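Local coordinates for protein type II restriction enzyme MUNI (Mycoplasma, PDB 1D02) that recognises the double-stranded sequence 5'-CAATTG-3' as a homodimeric type II restriction endonuclease and cleaves it after the first C, at residues Ala16-Lys19 and Ala20-Ala23; Glu24-Leu27 and Tyr28-Phe31. The protein carries 1 engineered substitution. One frame throughout, in Å; residues are numbered along the deposited sequence.

Contact 1: Ala16-Lys19 and Ala20-Ala23; sequences AGLK and ASGA
S21 reaches back to L18 where helix 12-21 comes to its C-terminal end. The contact is local, one last turn of helix and the residues that leave it.

Backbone bonds hold the turn. A20 N gives an ordinary i to i-4 helical bond to A16 O, 2.8 Å long. After it the pattern changes. S21 N makes a weak bond to G17 O and another of 3.2 Å to L18 O, three residues back. G22 N likewise bonds K19 O at 3.2 Å. Bonding thus passes from i to i-4 to i to i-3 over the last residues, and in both i to i-3 bonds the donor stands above the carbonyl plane. G22, without a side chain, takes a positive phi where the chain turns out of the helix.

The S21 hydroxyl carries the side-chain bonding. Its OG sits between the backbone N and the carbonyl carbon (chi1 76°), which turns it back toward the helix. It donates to L18 O at 2.6 Å, only 18° from the carbonyl plane. The same OG accepts from A23 N at 3.1 Å, with an N-H...O angle of 163°. This second bond makes an ST turn. One hydroxyl thus ties the helix end to the exit loop. A water lies within bonding distance of both L18 O and A23 O and can donate to either.

Apolar contact is slight. L18 CD1 meets A23 CB at 4.1 Å.

The site lies on the protein surface, at the end of helix 12-21 and ahead of helix 27-34. L18 and K19 pack against Q25 in the loop that joins these helices.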
# COMPACT_ATOMS: atom_id res chain seq x y z
N ALA D 16 30.97 13.99 -6.21
CA ALA D 16 31.37 14.68 -7.43
C ALA D 16 32.42 13.83 -8.17
O ALA D 16 32.44 13.77 -9.40
CB ALA D 16 31.91 16.08 -7.11
N GLY D 17 33.29 13.16 -7.42
CA GLY D 17 34.28 12.30 -8.04
C GLY D 17 33.61 11.14 -8.80
O GLY D 17 34.02 10.80 -9.91
N LEU D 18 32.59 10.54 -8.19
CA LEU D 18 31.86 9.45 -8.84
C LEU D 18 31.23 9.98 -10.12
O LEU D 18 31.32 9.34 -11.19
CB LEU D 18 30.77 8.90 -7.89
CG LEU D 18 29.81 7.86 -8.47
CD1 LEU D 18 30.55 6.60 -8.89
CD2 LEU D 18 28.76 7.51 -7.43
N LYS D 19 30.60 11.15 -10.05
CA LYS D 19 29.98 11.72 -11.23
C LYS D 19 31.05 11.95 -12.31
O LYS D 19 30.87 11.58 -13.48
CB LYS D 19 29.29 13.04 -10.89
CG LYS D 19 28.63 13.72 -12.09
CD LYS D 19 28.03 15.08 -11.72
CE LYS D 19 27.30 15.71 -12.90
NZ LYS D 19 26.82 17.08 -12.58
N ALA D 20 32.18 12.52 -11.92
CA ALA D 20 33.23 12.81 -12.90
C ALA D 20 33.87 11.59 -13.55
O ALA D 20 34.45 11.70 -14.63
CB ALA D 20 34.33 13.65 -12.23
N SER D 21 33.76 10.44 -12.89
CA SER D 21 34.34 9.19 -13.38
C SER D 21 33.59 8.62 -14.59
O SER D 21 34.11 7.76 -15.29
CB SER D 21 34.31 8.13 -12.28
OG SER D 21 33.00 7.61 -12.12
N GLY D 22 32.36 9.09 -14.80
CA GLY D 22 31.57 8.58 -15.92
C GLY D 22 30.84 7.30 -15.57
O GLY D 22 30.02 6.83 -16.34
N ALA D 23 31.13 6.72 -14.41
CA ALA D 23 30.48 5.47 -14.02
C ALA D 23 28.96 5.63 -13.92
O ALA D 23 28.46 6.68 -13.51
CB ALA D 23 31.05 5.00 -12.68
O HOH W 1 29.00 9.15 -13.01

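Contact 2: Glu24-Leu27 and Tyr28-Phe31; sequences EQNL and YNVF
N26 and N29 form a capping box at the start of helix 27-34, with N26 as the N-cap. N26 OD1 accepts from N29 N at 2.9 Å. In return N29 OD1 accepts from N26 N at 2.8 Å, nearly straight at 175°. Both side chains have CG between the backbone N and the carbonyl carbon, which turns each amide to the other's backbone. The two amides stack, their planes 10° apart.

N29 makes one more bond. Its ND2 donates to E24 O at 3.0 Å, with the acceptor close to the amide plane. Bonds at both ends fix the amide's rotation and bind the loop to the first turn. The regular helical bonds then begin, V30 N to N26 O and F31 N to L27 O.

The apolar contacts lie along the helix and back to the loop. Q25 crosses V30 at about a right angle, and its CB touches V30 CG2 at 3.8 Å. L27 CD2 lies over one face of the Y28 ring. Two polar ends are held elsewhere, Q25 OE1 by G186 N and Y28 OH by A83 O. Beyond the segments, L27, V30 and F31 pack on helix 186-197, while L27, Y28 and F31 meet strand 84-88, which seats the first turn against the sheet of this PDDEXK-clan nuclease.

L27 and F31 meet one turn apart. With chi1 at -176°, L27 swings its CG away from its own N and up to the ring, where it lies in the ring plane, 3.7 Å from F31 CD1 at the edge.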
# COMPACT_ATOMS: atom_id res chain seq x y z
N GLU D 24 28.20 4.60 -14.31
CA GLU D 24 26.75 4.70 -14.22
C GLU D 24 26.37 4.82 -12.74
O GLU D 24 26.84 4.04 -11.91
CB GLU D 24 26.06 3.48 -14.80
CG GLU D 24 24.55 3.57 -14.66
CD GLU D 24 23.84 2.28 -15.00
OE1 GLU D 24 22.75 2.04 -14.43
OE2 GLU D 24 24.37 1.50 -15.83
N GLN D 25 25.54 5.81 -12.43
CA GLN D 25 25.12 6.01 -11.05
C GLN D 25 23.83 5.30 -10.72
O GLN D 25 22.91 5.23 -11.55
CB GLN D 25 24.92 7.50 -10.79
CG GLN D 25 26.18 8.34 -10.89
CD GLN D 25 25.94 9.75 -10.38
OE1 GLN D 25 24.84 10.28 -10.48
NE2 GLN D 25 26.98 10.38 -9.85
N ASN D 26 23.76 4.74 -9.52
CA ASN D 26 22.56 4.09 -9.02
C ASN D 26 22.46 4.55 -7.56
O ASN D 26 23.39 5.23 -7.07
CB ASN D 26 22.64 2.57 -9.14
CG ASN D 26 23.88 2.00 -8.49
OD1 ASN D 26 24.04 2.08 -7.28
ND2 ASN D 26 24.76 1.41 -9.31
N LEU D 27 21.37 4.23 -6.87
CA LEU D 27 21.22 4.72 -5.49
C LEU D 27 22.33 4.28 -4.56
O LEU D 27 22.77 5.04 -3.67
CB LEU D 27 19.86 4.30 -4.91
CG LEU D 27 19.53 4.82 -3.49
CD1 LEU D 27 18.01 5.09 -3.44
CD2 LEU D 27 19.95 3.83 -2.40
N TYR D 28 22.79 3.06 -4.74
CA TYR D 28 23.84 2.51 -3.89
C TYR D 28 25.21 3.16 -4.07
O TYR D 28 25.83 3.57 -3.06
CB TYR D 28 23.94 1.00 -4.09
CG TYR D 28 22.60 0.34 -3.89
CD1 TYR D 28 21.75 0.06 -4.98
CD2 TYR D 28 22.15 0.05 -2.62
CE1 TYR D 28 20.48 -0.52 -4.77
CE2 TYR D 28 20.91 -0.52 -2.40
CZ TYR D 28 20.08 -0.79 -3.47
OH TYR D 28 18.84 -1.33 -3.19
N ASN D 29 25.73 3.25 -5.29
CA ASN D 29 27.06 3.86 -5.37
C ASN D 29 27.04 5.36 -5.05
O ASN D 29 28.00 5.89 -4.50
CB ASN D 29 27.81 3.52 -6.69
CG ASN D 29 27.11 4.01 -7.96
OD1 ASN D 29 26.11 4.70 -7.93
ND2 ASN D 29 27.70 3.65 -9.10
N VAL D 30 25.92 6.01 -5.31
CA VAL D 30 25.76 7.43 -5.00
C VAL D 30 25.79 7.64 -3.48
O VAL D 30 26.57 8.47 -2.96
CB VAL D 30 24.42 7.97 -5.59
CG1 VAL D 30 23.97 9.27 -4.91
CG2 VAL D 30 24.57 8.19 -7.11
N PHE D 31 24.98 6.90 -2.73
CA PHE D 31 25.01 7.11 -1.29
C PHE D 31 26.29 6.59 -0.65
O PHE D 31 26.77 7.19 0.32
CB PHE D 31 23.77 6.50 -0.61
CG PHE D 31 22.59 7.44 -0.59
CD1 PHE D 31 21.46 7.20 -1.37
CD2 PHE D 31 22.63 8.60 0.20
CE1 PHE D 31 20.41 8.09 -1.37
CE2 PHE D 31 21.57 9.50 0.20
CZ PHE D 31 20.45 9.24 -0.58

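In the fold
Contacts 1 and 2 follow each other directly in the chain. Contact 1 closes helix 12-21, and contact 2 opens helix 27-34. Their centres are 10 Å apart, and the two pack together. L18 CD2 lies 3.4 Å from N29 O. On the loop side, K19 CA is 3.6 Å from Q25 NE2. L18 therefore reaches the new helix, and Q25 reaches back to the old one. Contact 1 has no buried residue, whereas L27, V30 and F31 of contact 2 are buried. The nearest atom of contact 2 is about 7 Å from the bound DNA. The nearest atom of contact 1 is about 19 Å from the bound DNA.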